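Local structure of glucose dehydrogenase (Haloferax mediterranei, 2B5W) at residues I82-P90 and V302-E310. The protein oxidises D-glucose to gluconolactone, and other aldose sugars likewise, with NAD+ or, preferably, NADP+, using a catalytic zinc ion. The protein carries 1 engineered substitution. Residues are numbered along the deposited sequence; the frame is centred on the assembly and turned at random.
Sequences IVVPTVRRP and VNSHVEHFE. With NAP (NADP nicotinamide-adenine-dinucleotide phosphate), chain I.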
# COMPACT_ATOMS: atom_id res chain seq x y z
N ILE A 82 34.84 12.17 -2.97
CA ILE A 82 33.70 12.52 -3.83
C ILE A 82 32.44 12.19 -3.06
O ILE A 82 32.23 11.04 -2.61
CB ILE A 82 33.72 11.74 -5.19
CG1 ILE A 82 35.04 11.92 -5.93
CG2 ILE A 82 32.59 12.20 -6.08
CD1 ILE A 82 35.49 13.35 -6.06
N VAL A 83 31.58 13.20 -2.90
CA VAL A 83 30.38 13.07 -2.10
C VAL A 83 29.12 13.59 -2.79
O VAL A 83 29.20 14.51 -3.62
CB VAL A 83 30.55 13.82 -0.75
CG1 VAL A 83 31.60 13.15 0.12
CG2 VAL A 83 30.92 15.29 -0.95
N VAL A 84 28.00 12.98 -2.46
CA VAL A 84 26.68 13.43 -2.83
C VAL A 84 25.91 13.75 -1.55
O VAL A 84 25.79 12.91 -0.66
CB VAL A 84 25.93 12.31 -3.61
CG1 VAL A 84 24.51 12.68 -3.82
CG2 VAL A 84 26.64 12.03 -4.94
N PRO A 85 25.37 14.96 -1.44
CA PRO A 85 24.56 15.31 -0.26
C PRO A 85 23.13 14.81 -0.35
O PRO A 85 22.50 14.84 -1.44
CB PRO A 85 24.56 16.86 -0.30
CG PRO A 85 24.62 17.17 -1.76
CD PRO A 85 25.49 16.08 -2.40
N THR A 86 22.55 14.44 0.79
CA THR A 86 21.12 14.23 0.86
C THR A 86 20.45 15.62 0.84
O THR A 86 21.13 16.66 0.92
CB THR A 86 20.68 13.47 2.11
OG1 THR A 86 20.99 14.29 3.25
CG2 THR A 86 21.43 12.17 2.27
N VAL A 87 19.16 15.60 0.70
CA VAL A 87 18.38 16.81 0.46
C VAL A 87 17.75 17.41 1.71
O VAL A 87 17.68 18.63 1.84
CB VAL A 87 17.31 16.51 -0.59
CG1 VAL A 87 16.49 17.75 -0.91
CG2 VAL A 87 17.97 16.00 -1.89
N ARG A 88 17.31 16.57 2.66
CA ARG A 88 16.56 17.13 3.77
C ARG A 88 17.42 17.54 4.93
O ARG A 88 18.39 16.87 5.29
CB ARG A 88 15.48 16.16 4.24
CG ARG A 88 14.30 16.12 3.32
CD ARG A 88 13.14 15.25 3.75
NE ARG A 88 12.03 15.36 2.81
CZ ARG A 88 10.82 14.88 3.03
NH1 ARG A 88 10.55 14.24 4.16
NH2 ARG A 88 9.84 15.07 2.15
N ARG A 89 17.05 18.68 5.50
CA ARG A 89 17.72 19.25 6.67
C ARG A 89 16.65 19.67 7.67
O ARG A 89 15.50 19.93 7.30
CB ARG A 89 18.57 20.45 6.27
CG ARG A 89 19.68 20.11 5.29
CD ARG A 89 20.84 19.33 5.87
NE ARG A 89 21.88 19.09 4.88
CZ ARG A 89 21.85 18.08 4.00
NH1 ARG A 89 20.89 17.19 4.00
NH2 ARG A 89 22.81 17.97 3.12
N PRO A 90 17.04 19.76 8.93
CA PRO A 90 16.07 20.13 9.97
C PRO A 90 15.48 21.50 9.74
O PRO A 90 16.18 22.40 9.22
CB PRO A 90 16.89 20.09 11.27
CG PRO A 90 18.18 19.54 10.96
CD PRO A 90 18.36 19.43 9.49
N VAL A 302 8.28 9.73 -1.09
CA VAL A 302 8.96 11.00 -1.36
C VAL A 302 10.33 11.00 -0.74
O VAL A 302 10.55 10.38 0.32
CB VAL A 302 8.11 12.20 -0.96
CG1 VAL A 302 7.81 12.23 0.53
CG2 VAL A 302 8.73 13.49 -1.43
N ASN A 303 11.28 11.66 -1.40
CA ASN A 303 12.61 11.84 -0.88
C ASN A 303 13.32 10.48 -0.77
O ASN A 303 12.90 9.49 -1.42
CB ASN A 303 12.53 12.67 0.43
CG ASN A 303 13.88 13.24 0.89
OD1 ASN A 303 14.51 14.08 0.21
ND2 ASN A 303 14.31 12.82 2.05
N SER A 304 14.40 10.42 -0.02
CA SER A 304 15.27 9.25 0.11
C SER A 304 16.31 9.58 1.14
O SER A 304 16.51 10.76 1.48
CB SER A 304 15.92 8.89 -1.25
OG SER A 304 16.68 10.00 -1.75
N HIS A 305 17.00 8.55 1.64
CA HIS A 305 18.02 8.79 2.64
C HIS A 305 19.26 7.96 2.39
O HIS A 305 19.42 7.36 1.33
CB HIS A 305 17.46 8.59 4.06
CG HIS A 305 18.19 9.41 5.09
ND1 HIS A 305 18.42 10.76 4.92
CD2 HIS A 305 18.78 9.05 6.26
CE1 HIS A 305 19.10 11.20 5.97
NE2 HIS A 305 19.33 10.18 6.79
N VAL A 306 20.21 8.03 3.32
CA VAL A 306 21.56 7.57 3.09
C VAL A 306 21.62 6.16 2.50
O VAL A 306 22.36 5.95 1.55
CB VAL A 306 22.42 7.70 4.35
CG1 VAL A 306 23.75 6.99 4.19
CG2 VAL A 306 22.65 9.18 4.68
N GLU A 307 20.89 5.21 3.06
CA GLU A 307 20.97 3.83 2.54
C GLU A 307 20.56 3.75 1.07
O GLU A 307 21.04 2.89 0.34
CB GLU A 307 20.07 2.92 3.35
CG GLU A 307 20.54 2.67 4.77
CD GLU A 307 19.61 1.73 5.53
OE1 GLU A 307 18.76 1.04 4.90
OE2 GLU A 307 19.74 1.68 6.78
N HIS A 308 19.64 4.62 0.67
CA HIS A 308 19.17 4.62 -0.72
C HIS A 308 20.21 5.21 -1.65
O HIS A 308 20.34 4.77 -2.80
CB HIS A 308 17.87 5.43 -0.84
CG HIS A 308 16.81 4.98 0.10
ND1 HIS A 308 16.25 5.80 1.07
CD2 HIS A 308 16.25 3.76 0.27
CE1 HIS A 308 15.38 5.09 1.77
NE2 HIS A 308 15.36 3.85 1.30
N PHE A 309 20.95 6.20 -1.17
CA PHE A 309 22.06 6.77 -1.93
C PHE A 309 23.18 5.74 -2.08
O PHE A 309 23.76 5.59 -3.15
CB PHE A 309 22.64 8.06 -1.27
CG PHE A 309 21.77 9.29 -1.40
CD1 PHE A 309 20.53 9.38 -0.78
CD2 PHE A 309 22.22 10.39 -2.13
CE1 PHE A 309 19.71 10.49 -0.89
CE2 PHE A 309 21.41 11.56 -2.20
CZ PHE A 309 20.15 11.60 -1.62
N GLU A 310 23.47 4.97 -1.03
CA GLU A 310 24.46 3.89 -1.14
C GLU A 310 24.03 2.81 -2.15
O GLU A 310 24.81 2.39 -2.99
CB GLU A 310 24.76 3.26 0.23
CG GLU A 310 25.49 4.19 1.19
CD GLU A 310 25.64 3.57 2.60
OE1 GLU A 310 25.22 2.44 2.85
OE2 GLU A 310 26.14 4.31 3.45
PA NAP I . 8.90 15.34 -15.91
O1A NAP I . 8.00 16.48 -15.97
O2A NAP I . 10.24 15.59 -16.62
O5B NAP I . 8.26 14.06 -16.57
C5B NAP I . 6.90 13.73 -16.50
C4B NAP I . 6.67 13.02 -17.82
O4B NAP I . 5.39 12.43 -17.77
C3B NAP I . 6.72 13.95 -19.04
O3B NAP I . 7.70 13.56 -19.99
C2B NAP I . 5.31 13.87 -19.62
O2B NAP I . 5.24 13.81 -21.03
C1B NAP I . 4.78 12.58 -19.03
N9A NAP I . 3.34 12.62 -18.87
C8A NAP I . 2.62 13.52 -18.11
N7A NAP I . 1.32 13.22 -18.23
C5A NAP I . 1.19 12.16 -19.09
C6A NAP I . 0.11 11.42 -19.59
N6A NAP I . -1.17 11.73 -19.31
N1A NAP I . 0.35 10.38 -20.46
C2A NAP I . 1.63 10.02 -20.81
N3A NAP I . 2.71 10.74 -20.33
C4A NAP I . 2.49 11.77 -19.48
O3 NAP I . 9.34 15.04 -14.41
PN NAP I . 10.43 14.01 -13.79
O1N NAP I . 10.53 12.75 -14.58
O2N NAP I . 11.68 14.71 -13.35
O5D NAP I . 9.42 13.78 -12.57
C5D NAP I . 8.30 12.93 -12.71
C4D NAP I . 7.31 13.15 -11.57
O4D NAP I . 7.94 12.74 -10.35
C3D NAP I . 6.90 14.61 -11.37
O3D NAP I . 5.52 14.71 -11.07
C2D NAP I . 7.76 15.05 -10.20
O2D NAP I . 7.28 16.16 -9.48
C1D NAP I . 7.81 13.77 -9.37
N1N NAP I . 8.98 13.60 -8.50
C2N NAP I . 8.70 13.16 -7.24
C3N NAP I . 9.72 12.88 -6.38
C7N NAP I . 9.32 12.22 -5.09
O7N NAP I . 10.38 12.16 -4.19
N7N NAP I . 8.04 11.78 -4.91
C4N NAP I . 11.06 13.07 -6.73
C5N NAP I . 11.33 13.51 -8.02
C6N NAP I . 10.28 13.75 -8.92
P2B NAP I . 5.11 15.17 -21.96
O1X NAP I . 6.30 15.98 -21.89
O2X NAP I . 4.84 14.59 -23.36
O3X NAP I . 3.90 15.98 -21.49
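The carbonyl oxygen of Thr86, whose methyl packs on Phe309, is gripped by the hydroxyl of Tyr123 and, weakly, by both NH1 and NH2 of Arg89. Arg89 NH1 also reaches Thr86 OG1 at 3.0 Å, which helps hold the threonine's rotation: with OG1 between N and C (chi1 65°), CG2 is turned to the helix 306-318. CG2 sits over one face of the Phe309 ring, 4.2 Å from the centroid, in a CH-pi contact, and brushes Val306 CG2. Val84 CG1 meets the same ring at its edge, 3.7 Å from CD2. At the N-cap, His305 N gives a nearly straight bond (168°) to His308 ND1 in the plane of the His308 ring. At the other end, the extended Arg88 chain runs beside Asn303: the guanidinium lies 15° from parallel to the amide, with Asn303 CB 3.5 Å above its plane, and CD comes within 3.2 Å of ND2. The charge is met elsewhere, by a salt bridge from NE to the substrate-binding Glu114, a hydrogen bond from NH1 to Pro104 O and a cation-pi contact with Tyr112. Putting a leucine at Arg88 would probably cost Glu114 this salt bridge and Pro104 O its donor, and take the flat group away from the Asn303 amide. Asn303 N in turn donates to the nicotinamide carboxamide oxygen O7N of NADP at 3.0 Å. No hydrogen bond joins 82-90 to 302-310, and Pro85 O is buried without a partner; the catalytic and nucleotide-binding domains meet here, beside the coenzyme, through van der Waals contact, apolar around Phe309 and stacked between guanidinium and amide at Asn303.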